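Side-chain contacts in protein of unknown function DUF574 (Streptomyces avermitilis, PDB 3GIW), which binds S-adenosyl-L-homocysteine and is probably an S-adenosylmethionine-dependent methyltransferase with a Rossmann-type fold, its substrate unknown: residues A25-Y28 against D29-G33; L239-E243 against P244-Q248; P150-R153 against D154-L158. All blocks are in the same frame, centred on the assembly; numbering follows the deposited sequence. Where two conformers were deposited one is given.

Contact 1 of 3, residues A25-Y28 against D29-G33; sequences ARIY and DYIIG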
ATOM      1  N   ALA A  25       6.507  -8.834   0.596  1.00 12.42           N
ATOM      2  CA  ALA A  25       6.399  -8.231  -0.732  1.00 12.55           C
ATOM      3  C   ALA A  25       6.568  -9.260  -1.829  1.00 12.03           C
ATOM      4  O   ALA A  25       5.992  -9.154  -2.914  1.00 12.22           O
ATOM      5  CB  ALA A  25       7.448  -7.148  -0.884  1.00 14.80           C
ATOM      6  N   ARG A  26       7.435 -10.237  -1.575  1.00 11.29           N
ATOM      7  CA  ARG A  26       7.743 -11.291  -2.527  1.00 12.06           C
ATOM      8  C   ARG A  26       6.616 -12.333  -2.629  1.00 12.43           C
ATOM      9  O   ARG A  26       6.325 -12.836  -3.719  1.00 12.28           O
ATOM     10  CB  ARG A  26       9.080 -11.972  -2.154  1.00 12.90           C
ATOM     11  CG  ARG A  26      10.265 -10.984  -2.037  1.00 13.74           C
ATOM     12  CD  ARG A  26      11.516 -11.633  -1.470  1.00 14.67           C
ATOM     13  NE  ARG A  26      12.373 -10.626  -0.811  1.00 16.34           N
ATOM     14  CZ  ARG A  26      13.580 -10.914  -0.309  1.00 17.34           C
ATOM     15  NH1 ARG A  26      14.035 -12.166  -0.368  1.00 18.68           N
ATOM     16  NH2 ARG A  26      14.313  -9.961   0.251  1.00 16.62           N
ATOM     17  N   ILE A  27       5.986 -12.662  -1.494  1.00 12.14           N
ATOM     18  CA  ILE A  27       4.780 -13.509  -1.549  1.00 13.15           C
ATOM     19  C   ILE A  27       3.698 -12.830  -2.391  1.00 12.22           C
ATOM     20  O   ILE A  27       3.055 -13.466  -3.240  1.00 12.17           O
ATOM     21  CB  ILE A  27       4.224 -13.778  -0.112  1.00 13.57           C
ATOM     22  CG1 ILE A  27       5.200 -14.644   0.697  1.00 14.53           C
ATOM     23  CG2 ILE A  27       2.829 -14.426  -0.173  1.00 14.41           C
ATOM     24  CD1 ILE A  27       4.923 -14.670   2.206  1.00 14.67           C
ATOM     25  N   TYR A  28       3.490 -11.539  -2.151  1.00 11.92           N
ATOM     26  CA  TYR A  28       2.459 -10.794  -2.889  0.50 11.63           C
ATOM     27  C   TYR A  28       2.773 -10.863  -4.399  1.00 12.91           C
ATOM     28  O   TYR A  28       1.895 -11.172  -5.244  1.00 13.14           O
ATOM     29  CB  TYR A  28       2.436  -9.362  -2.377  0.50 13.20           C
ATOM     30  CG  TYR A  28       1.432  -8.430  -2.994  0.50 12.88           C
ATOM     31  CD1 TYR A  28       1.759  -7.651  -4.083  0.50 13.77           C
ATOM     32  CD2 TYR A  28       0.173  -8.249  -2.429  0.50 13.29           C
ATOM     33  CE1 TYR A  28       0.840  -6.759  -4.620  0.50 13.52           C
ATOM     34  CE2 TYR A  28      -0.724  -7.342  -2.941  0.50 15.34           C
ATOM     35  CZ  TYR A  28      -0.390  -6.599  -4.029  0.50 14.11           C
ATOM     36  OH  TYR A  28      -1.327  -5.690  -4.505  0.50 16.14           O
ATOM     37  N   ASP A  29       4.034 -10.601  -4.762  1.00 12.44           N
ATOM     38  CA  ASP A  29       4.397 -10.650  -6.162  1.00 13.09           C
ATOM     39  C   ASP A  29       4.192 -12.040  -6.776  1.00 13.23           C
ATOM     40  O   ASP A  29       3.680 -12.146  -7.890  1.00 12.71           O
ATOM     41  CB  ASP A  29       5.845 -10.177  -6.370  1.00 12.38           C
ATOM     42  CG  ASP A  29       6.128  -9.742  -7.789  1.00 13.83           C
ATOM     43  OD1 ASP A  29       5.435  -8.842  -8.283  1.00 17.45           O
ATOM     44  OD2 ASP A  29       7.063 -10.289  -8.392  1.00 16.53           O
ATOM     45  N   TYR A  30       4.601 -13.082  -6.063  1.00 12.44           N
ATOM     46  CA  TYR A  30       4.369 -14.471  -6.496  1.00 12.33           C
ATOM     47  C   TYR A  30       2.883 -14.677  -6.796  1.00 12.58           C
ATOM     48  O   TYR A  30       2.503 -15.128  -7.888  1.00 13.20           O
ATOM     49  CB  TYR A  30       4.855 -15.460  -5.438  1.00 12.29           C
ATOM     50  CG  TYR A  30       4.366 -16.859  -5.695  1.00 13.36           C
ATOM     51  CD1 TYR A  30       4.794 -17.564  -6.808  1.00 13.37           C
ATOM     52  CD2 TYR A  30       3.451 -17.465  -4.848  1.00 12.96           C
ATOM     53  CE1 TYR A  30       4.346 -18.833  -7.059  1.00 14.36           C
ATOM     54  CE2 TYR A  30       2.988 -18.734  -5.070  1.00 13.17           C
ATOM     55  CZ  TYR A  30       3.444 -19.430  -6.191  1.00 13.50           C
ATOM     56  OH  TYR A  30       2.980 -20.717  -6.466  1.00 15.51           O
ATOM     57  N   ILE A  31       2.032 -14.320  -5.838  1.00 13.17           N
ATOM     58  CA  ILE A  31       0.596 -14.577  -5.980  1.00 14.24           C
ATOM     59  C   ILE A  31      -0.042 -13.791  -7.132  1.00 14.70           C
ATOM     60  O   ILE A  31      -0.910 -14.342  -7.787  1.00 15.97           O
ATOM     61  CB  ILE A  31      -0.117 -14.324  -4.631  1.00 14.07           C
ATOM     62  CG1 ILE A  31       0.308 -15.336  -3.563  1.00 14.13           C
ATOM     63  CG2 ILE A  31      -1.675 -14.212  -4.791  1.00 14.08           C
ATOM     64  CD1 ILE A  31      -0.125 -16.813  -3.776  1.00 15.77           C
ATOM     65  N   ILE A  32       0.366 -12.545  -7.387  1.00 14.77           N
ATOM     66  CA  ILE A  32      -0.224 -11.733  -8.449  1.00 14.54           C
ATOM     67  C   ILE A  32       0.432 -11.966  -9.825  1.00 15.77           C
ATOM     68  O   ILE A  32       0.078 -11.278 -10.800  1.00 19.74           O
ATOM     69  CB  ILE A  32      -0.322 -10.218  -8.143  1.00 16.98           C
ATOM     70  CG1 ILE A  32       1.044  -9.554  -8.097  1.00 17.40           C
ATOM     71  CG2 ILE A  32      -1.147  -9.986  -6.855  1.00 18.20           C
ATOM     72  CD1 ILE A  32       0.985  -8.051  -8.082  1.00 19.67           C
ATOM     73  N   GLY A  33       1.376 -12.907  -9.912  1.00 15.98           N
ATOM     74  CA  GLY A  33       1.917 -13.358 -11.208  1.00 16.46           C
ATOM     75  C   GLY A  33       3.255 -12.772 -11.614  1.00 16.05           C
ATOM     76  O   GLY A  33       3.649 -12.904 -12.779  1.00 17.96           O
TER

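Contact 2 of 3, residues L239-E243 against P244-Q248; sequences LELVE and PGIVQ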
ATOM      1  N   LEU A 239      -9.880  13.668   9.678  1.00 15.47           N
ATOM      2  CA  LEU A 239      -9.780  13.800   8.217  1.00 14.80           C
ATOM      3  C   LEU A 239     -11.145  13.704   7.553  1.00 15.78           C
ATOM      4  O   LEU A 239     -12.114  13.216   8.156  1.00 18.01           O
ATOM      5  CB  LEU A 239      -8.841  12.714   7.640  1.00 14.20           C
ATOM      6  CG  LEU A 239      -7.466  12.607   8.283  1.00 14.43           C
ATOM      7  CD1 LEU A 239      -6.585  11.514   7.641  1.00 15.12           C
ATOM      8  CD2 LEU A 239      -6.752  13.947   8.229  1.00 15.45           C
ATOM      9  N   GLU A 240     -11.224  14.143   6.305  1.00 13.82           N
ATOM     10  CA  GLU A 240     -12.487  14.191   5.576  1.00 15.43           C
ATOM     11  C   GLU A 240     -12.527  13.068   4.534  1.00 13.72           C
ATOM     12  O   GLU A 240     -11.915  13.146   3.486  1.00 12.74           O
ATOM     13  CB  GLU A 240     -12.681  15.579   4.935  1.00 17.70           C
ATOM     14  CG  GLU A 240     -12.707  16.712   6.009  1.00 20.30           C
ATOM     15  CD  GLU A 240     -13.074  18.112   5.500  1.00 22.15           C
ATOM     16  OE1 GLU A 240     -12.981  18.351   4.290  1.00 24.53           O
ATOM     17  OE2 GLU A 240     -13.473  18.959   6.332  1.00 25.88           O
ATOM     18  N   LEU A 241     -13.263  12.014   4.845  1.00 13.68           N
ATOM     19  CA  LEU A 241     -13.327  10.853   3.950  1.00 13.67           C
ATOM     20  C   LEU A 241     -13.982  11.176   2.631  1.00 14.11           C
ATOM     21  O   LEU A 241     -15.041  11.831   2.589  1.00 14.07           O
ATOM     22  CB  LEU A 241     -14.079   9.661   4.589  1.00 13.36           C
ATOM     23  CG  LEU A 241     -13.286   8.855   5.621  1.00 13.96           C
ATOM     24  CD1 LEU A 241     -14.226   8.100   6.597  1.00 15.79           C
ATOM     25  CD2 LEU A 241     -12.306   7.893   4.979  1.00 15.19           C
ATOM     26  N   VAL A 242     -13.373  10.713   1.547  1.00 14.24           N
ATOM     27  CA  VAL A 242     -13.998  10.709   0.234  1.00 13.89           C
ATOM     28  C   VAL A 242     -15.082   9.615   0.206  1.00 13.66           C
ATOM     29  O   VAL A 242     -14.835   8.483   0.651  1.00 14.69           O
ATOM     30  CB  VAL A 242     -12.939  10.441  -0.876  1.00 14.85           C
ATOM     31  CG1 VAL A 242     -13.580  10.371  -2.285  1.00 15.51           C
ATOM     32  CG2 VAL A 242     -11.841  11.526  -0.827  1.00 15.41           C
ATOM     33  N   GLU A 243     -16.280   9.901  -0.289  1.00 13.15           N
ATOM     34  CA  GLU A 243     -17.320   8.883  -0.400  1.00 13.70           C
ATOM     35  C   GLU A 243     -16.779   7.767  -1.300  1.00 14.63           C
ATOM     36  O   GLU A 243     -16.080   8.045  -2.258  1.00 14.30           O
ATOM     37  CB  GLU A 243     -18.649   9.476  -0.949  1.00 16.21           C
ATOM     38  CG  GLU A 243     -18.565  10.002  -2.392  1.00 19.98           C
ATOM     39  CD  GLU A 243     -18.729   8.934  -3.485  1.00 23.77           C
ATOM     40  OE1 GLU A 243     -19.207   7.803  -3.199  1.00 25.94           O
ATOM     41  OE2 GLU A 243     -18.372   9.258  -4.650  1.00 26.89           O
ATOM     42  N   PRO A 244     -17.117   6.504  -1.000  1.00 15.03           N
ATOM     43  CA  PRO A 244     -18.083   5.994  -0.037  1.00 14.53           C
ATOM     44  C   PRO A 244     -17.544   5.733   1.382  1.00 14.71           C
ATOM     45  O   PRO A 244     -18.178   5.007   2.160  1.00 15.98           O
ATOM     46  CB  PRO A 244     -18.507   4.675  -0.679  1.00 16.78           C
ATOM     47  CG  PRO A 244     -17.259   4.189  -1.351  1.00 16.11           C
ATOM     48  CD  PRO A 244     -16.556   5.422  -1.844  1.00 15.93           C
ATOM     49  N   GLY A 245     -16.417   6.335   1.744  1.00 13.85           N
ATOM     50  CA  GLY A 245     -15.840   6.088   3.056  1.00 13.47           C
ATOM     51  C   GLY A 245     -14.936   4.865   3.095  1.00 12.38           C
ATOM     52  O   GLY A 245     -14.169   4.609   2.166  1.00 13.45           O
ATOM     53  N   ILE A 246     -14.972   4.174   4.219  1.00 13.05           N
ATOM     54  CA  ILE A 246     -14.117   3.008   4.439  1.00 12.48           C
ATOM     55  C   ILE A 246     -14.928   1.753   4.099  1.00 13.12           C
ATOM     56  O   ILE A 246     -15.893   1.424   4.801  1.00 13.43           O
ATOM     57  CB  ILE A 246     -13.599   2.925   5.910  1.00 13.12           C
ATOM     58  CG1 ILE A 246     -12.875   4.227   6.321  1.00 14.72           C
ATOM     59  CG2 ILE A 246     -12.700   1.708   6.115  1.00 14.54           C
ATOM     60  CD1 ILE A 246     -12.661   4.367   7.863  1.00 14.45           C
ATOM     61  N   VAL A 247     -14.584   1.136   2.976  1.00 11.83           N
ATOM     62  CA  VAL A 247     -15.348   0.003   2.432  1.00 11.90           C
ATOM     63  C   VAL A 247     -14.437  -1.070   1.893  1.00 10.76           C
ATOM     64  O   VAL A 247     -13.244  -0.849   1.714  1.00 12.24           O
ATOM     65  CB  VAL A 247     -16.286   0.440   1.301  1.00 12.55           C
ATOM     66  CG1 VAL A 247     -17.303   1.497   1.771  1.00 12.80           C
ATOM     67  CG2 VAL A 247     -15.503   0.978   0.084  1.00 12.59           C
ATOM     68  N   GLN A 248     -14.947  -2.282   1.702  1.00  9.92           N
ATOM     69  CA  GLN A 248     -14.123  -3.291   1.057  1.00 10.33           C
ATOM     70  C   GLN A 248     -13.588  -2.779  -0.288  1.00 10.61           C
ATOM     71  O   GLN A 248     -14.293  -2.117  -1.010  1.00 10.69           O
ATOM     72  CB  GLN A 248     -14.877  -4.608   0.873  1.00  9.98           C
ATOM     73  CG  GLN A 248     -15.121  -5.376   2.169  1.00 11.33           C
ATOM     74  CD  GLN A 248     -15.768  -6.720   1.827  1.00 11.33           C
ATOM     75  OE1 GLN A 248     -16.942  -6.783   1.445  1.00 12.81           O
ATOM     76  NE2 GLN A 248     -14.966  -7.799   1.895  1.00 12.26           N
TER
HETATM   77  O   HOH W   1     -12.795   6.635   0.882  1.00 12.15           O

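Contact 3 of 3, residues P150-R153 against D154-L158; sequences PELR and DTLDL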
ATOM      1  N   PRO A 150      17.247  13.088   2.087  1.00 19.71           N
ATOM      2  CA  PRO A 150      17.539  14.065   1.040  1.00 20.80           C
ATOM      3  C   PRO A 150      16.838  13.730  -0.287  1.00 21.26           C
ATOM      4  O   PRO A 150      16.475  14.647  -1.041  1.00 21.32           O
ATOM      5  CB  PRO A 150      19.070  14.016   0.917  1.00 21.60           C
ATOM      6  CG  PRO A 150      19.477  12.759   1.596  1.00 21.07           C
ATOM      7  CD  PRO A 150      18.451  12.407   2.589  1.00 21.29           C
ATOM      8  N   GLU A 151      16.630  12.443  -0.565  1.00 22.05           N
ATOM      9  CA  GLU A 151      15.943  12.031  -1.783  1.00 22.60           C
ATOM     10  C   GLU A 151      14.524  12.558  -1.799  1.00 21.59           C
ATOM     11  O   GLU A 151      14.003  12.943  -2.846  1.00 23.06           O
ATOM     12  CB  GLU A 151      15.899  10.498  -1.901  1.00 23.69           C
ATOM     13  CG  GLU A 151      17.264   9.849  -2.078  1.00 25.64           C
ATOM     14  CD  GLU A 151      17.935   9.430  -0.760  1.00 26.51           C
ATOM     15  OE1 GLU A 151      17.538   9.870   0.346  1.00 25.37           O
ATOM     16  OE2 GLU A 151      18.890   8.634  -0.844  1.00 27.15           O
ATOM     17  N   LEU A 152      13.917  12.586  -0.621  1.00 18.26           N
ATOM     18  CA  LEU A 152      12.556  13.073  -0.458  1.00 18.55           C
ATOM     19  C   LEU A 152      12.510  14.582  -0.547  1.00 19.03           C
ATOM     20  O   LEU A 152      11.695  15.128  -1.293  1.00 17.79           O
ATOM     21  CB  LEU A 152      11.981  12.640   0.878  1.00 18.79           C
ATOM     22  CG  LEU A 152      10.522  13.014   1.103  1.00 20.31           C
ATOM     23  CD1 LEU A 152       9.884  11.948   1.988  1.00 20.68           C
ATOM     24  CD2 LEU A 152      10.419  14.371   1.750  1.00 21.18           C
ATOM     25  N   ARG A 153      13.419  15.244   0.167  1.00 19.49           N
ATOM     26  CA  ARG A 153      13.423  16.721   0.193  1.00 19.81           C
ATOM     27  C   ARG A 153      13.843  17.354  -1.116  1.00 19.12           C
ATOM     28  O   ARG A 153      13.487  18.504  -1.357  1.00 18.13           O
ATOM     29  CB  ARG A 153      14.304  17.249   1.319  1.00 22.17           C
ATOM     30  CG  ARG A 153      13.732  17.011   2.668  1.00 23.65           C
ATOM     31  CD  ARG A 153      12.437  17.785   2.840  1.00 25.70           C
ATOM     32  NE  ARG A 153      11.856  17.519   4.139  1.00 28.21           N
ATOM     33  CZ  ARG A 153      11.465  18.435   5.025  1.00 29.04           C
ATOM     34  NH1 ARG A 153      11.520  19.744   4.767  1.00 30.03           N
ATOM     35  NH2 ARG A 153      10.954  18.020   6.172  1.00 29.59           N
ATOM     36  N   ASP A 154      14.607  16.625  -1.928  1.00 17.89           N
ATOM     37  CA  ASP A 154      14.913  17.041  -3.298  1.00 18.72           C
ATOM     38  C   ASP A 154      13.846  16.736  -4.305  1.00 18.48           C
ATOM     39  O   ASP A 154      13.956  17.167  -5.464  1.00 20.89           O
ATOM     40  CB  ASP A 154      16.231  16.428  -3.789  1.00 19.75           C
ATOM     41  CG  ASP A 154      17.441  17.013  -3.092  1.00 21.66           C
ATOM     42  OD1 ASP A 154      17.322  18.106  -2.495  1.00 21.36           O
ATOM     43  OD2 ASP A 154      18.508  16.358  -3.148  1.00 24.22           O
ATOM     44  N   THR A 155      12.828  15.976  -3.890  1.00 15.44           N
ATOM     45  CA  THR A 155      11.809  15.539  -4.811  1.00 15.22           C
ATOM     46  C   THR A 155      10.483  16.249  -4.541  1.00 14.65           C
ATOM     47  O   THR A 155       9.902  16.803  -5.457  1.00 17.93           O
ATOM     48  CB  THR A 155      11.662  13.992  -4.769  1.00 14.32           C
ATOM     49  OG1 THR A 155      12.947  13.411  -5.087  1.00 16.92           O
ATOM     50  CG2 THR A 155      10.634  13.486  -5.789  1.00 17.30           C
ATOM     51  N   LEU A 156      10.010  16.211  -3.293  1.00 13.44           N
ATOM     52  CA  LEU A 156       8.740  16.794  -2.892  1.00 13.93           C
ATOM     53  C   LEU A 156       8.911  18.176  -2.253  1.00 13.00           C
ATOM     54  O   LEU A 156       9.914  18.456  -1.582  1.00 14.28           O
ATOM     55  CB  LEU A 156       8.024  15.891  -1.904  1.00 13.47           C
ATOM     56  CG  LEU A 156       7.802  14.440  -2.334  1.00 15.01           C
ATOM     57  CD1 LEU A 156       7.039  13.678  -1.230  1.00 17.13           C
ATOM     58  CD2 LEU A 156       7.128  14.370  -3.714  1.00 16.14           C
ATOM     59  N   ASP A 157       7.905  19.024  -2.457  1.00 11.54           N
ATOM     60  CA  ASP A 157       7.769  20.311  -1.796  1.00 11.11           C
ATOM     61  C   ASP A 157       6.715  20.159  -0.723  1.00  9.83           C
ATOM     62  O   ASP A 157       5.509  20.089  -1.011  1.00 10.14           O
ATOM     63  CB  ASP A 157       7.350  21.340  -2.843  1.00 10.91           C
ATOM     64  CG  ASP A 157       7.110  22.714  -2.279  1.00 12.65           C
ATOM     65  OD1 ASP A 157       7.023  22.891  -1.048  1.00 11.18           O
ATOM     66  OD2 ASP A 157       6.999  23.668  -3.110  1.00 13.51           O
ATOM     67  N   LEU A 158       7.113  20.080   0.532  1.00 11.04           N
ATOM     68  CA  LEU A 158       6.152  19.815   1.611  1.00 12.27           C
ATOM     69  C   LEU A 158       5.321  21.027   2.041  1.00 11.42           C
ATOM     70  O   LEU A 158       4.546  20.951   3.010  1.00 12.60           O
ATOM     71  CB  LEU A 158       6.840  19.167   2.818  1.00 13.45           C
ATOM     72  CG  LEU A 158       7.589  17.850   2.531  1.00 14.79           C
ATOM     73  CD1 LEU A 158       8.092  17.281   3.871  1.00 17.14           C
ATOM     74  CD2 LEU A 158       6.684  16.853   1.784  1.00 15.46           C
TER

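Contact 1 of 3, residues A25-Y28 against D29-G33
Y28 and I32, one helical turn apart, make the main side-chain contact of the last turns of helix 24-31. In the Y28 conformer described here, CG lies anti to the backbone N (chi1 -179°), which turns the ring outward from the helix, on the side where I32 follows one turn later. Y28 CB sits 3.1 Å from D29 N and CG 3.8 Å from the same nitrogen. Further out, Y28 CD1 comes within 4.1 Å of I32 CD1, and the closest approach of the two side chains is Y28 CE1, 3.7 Å from I32 CD1, while I32 CG2 lies over one face of the ring. At the tip, OH leaves the helix altogether and hydrogen-bonds to N62 ND2; Y28 and N62 both bind S-adenosyl-L-homocysteine in this protein, so the ring joins the helix end to the cofactor pocket.

The helix stops in a Schellman motif. G33 takes a positive phi (100°), at which a CB would collide with I32 O, and its N bonds back to Y30 O. Before that, I32 N donates to Y28 O at 3.0 Å, nearly in line with the carbonyl, and I31 N reaches I27 O at 2.9 Å. I31 CG1 also packs 4.3 Å from I27 CG2, on the side of the helix where I27 meets A44 and I31 meets S49 of helix 39-51. D29 sends its carboxylate away from A25-Y28, and OD2 accepts from D36 N.

Contact 2 of 3, residues L239-E243 against P244-Q248
P244 follows E243 through a cis peptide bond, and the two side chains meet on the outside of the resulting bend. E243 is folded back on itself: CG stands between its own backbone N and carbonyl carbon (chi1 65°), and a second bend at chi2 (83°) returns the carboxylate to the proline. E243 OE1 thus lies 3.3 Å from P244 N, which has no hydrogen to give, and 3.8 Å from P244 CD, so this is a contact of packing and not of bonding. The proline ring also rests on W252 and H253, while E243 O accepts from H253 NE2.

With G245 N donating to V242 O at 2.9 Å, residues 242-245 form a type VI turn with the cis proline at its third position. It interrupts strand 240-248, the outermost strand on this side of the Rossmann-type sheet, where V242 and V247 still pair with strand 269-275. A water bridges the mouth of the turn, 2.8 Å from V242 O and 2.8 Å from G245 O.

L241 meets I246 across the turn. Both leucine methyls touch the same carbon, CD2 at 3.9 Å and CD1 at 4.1 Å from I246 CG1, and the two side chains also share A272 of strand 269-275. L241 CB also comes 4.3 Å from G245 CA.

Contact 3 of 3, residues P150-R153 against D154-L158
L152 O accepts two backbone donors where the short helix 150-153 ends and the chain turns toward strand 163-167 of the Rossmann-type fold. L156 N approaches almost straight at 2.8 Å (N-H...O angle 172°), whereas T155 N, at 3.0 Å, comes from above the carbonyl plane. Two residues earlier, P150 O is taken by D154 N at 2.9 Å.

E151 O is met by a side chain: T155 OG1 donates to it along the C=O direction at a short 2.5 Å. OG1 stands beside its own backbone N, anti to the carbonyl carbon (chi1 -58°), which points it back at E151 O and puts CG2 anti to the N. A valine here would remove the hydroxyl and would probably leave E151 O without this donor and the chain after the helix less firmly tied to its last turn.

Among the apolar groups, L152 CG packs 4.2 Å from L156 CD1. The R153 chain bends at chi2, and its NE donates to L147 O, holding the guanidinium so that L158 CD1 sits over one face, 3.6 Å above the plane and 3.7 Å from R153 NH2.

In the fold
From the N terminus, contact 1 comes first, at the end of helix 24-31, where Y28 faces helix 55-75 and the cofactor pocket. Contact 3 follows at the periphery of the Rossmann-type sheet, in helix 150-153 and the loop that leads on toward strand 163-167, packing against strands 81-85, 107-112 and 132-137. Contact 2 comes last, a tight turn within strand 240-248 at the far side of the sheet from strand 132-137. Each closes only a local turn; they follow one another in series, and none nests in or crosses another. Their centres are about 27 to 30 Å apart, with contacts 1 and 2 on opposite sides of the chain's centre.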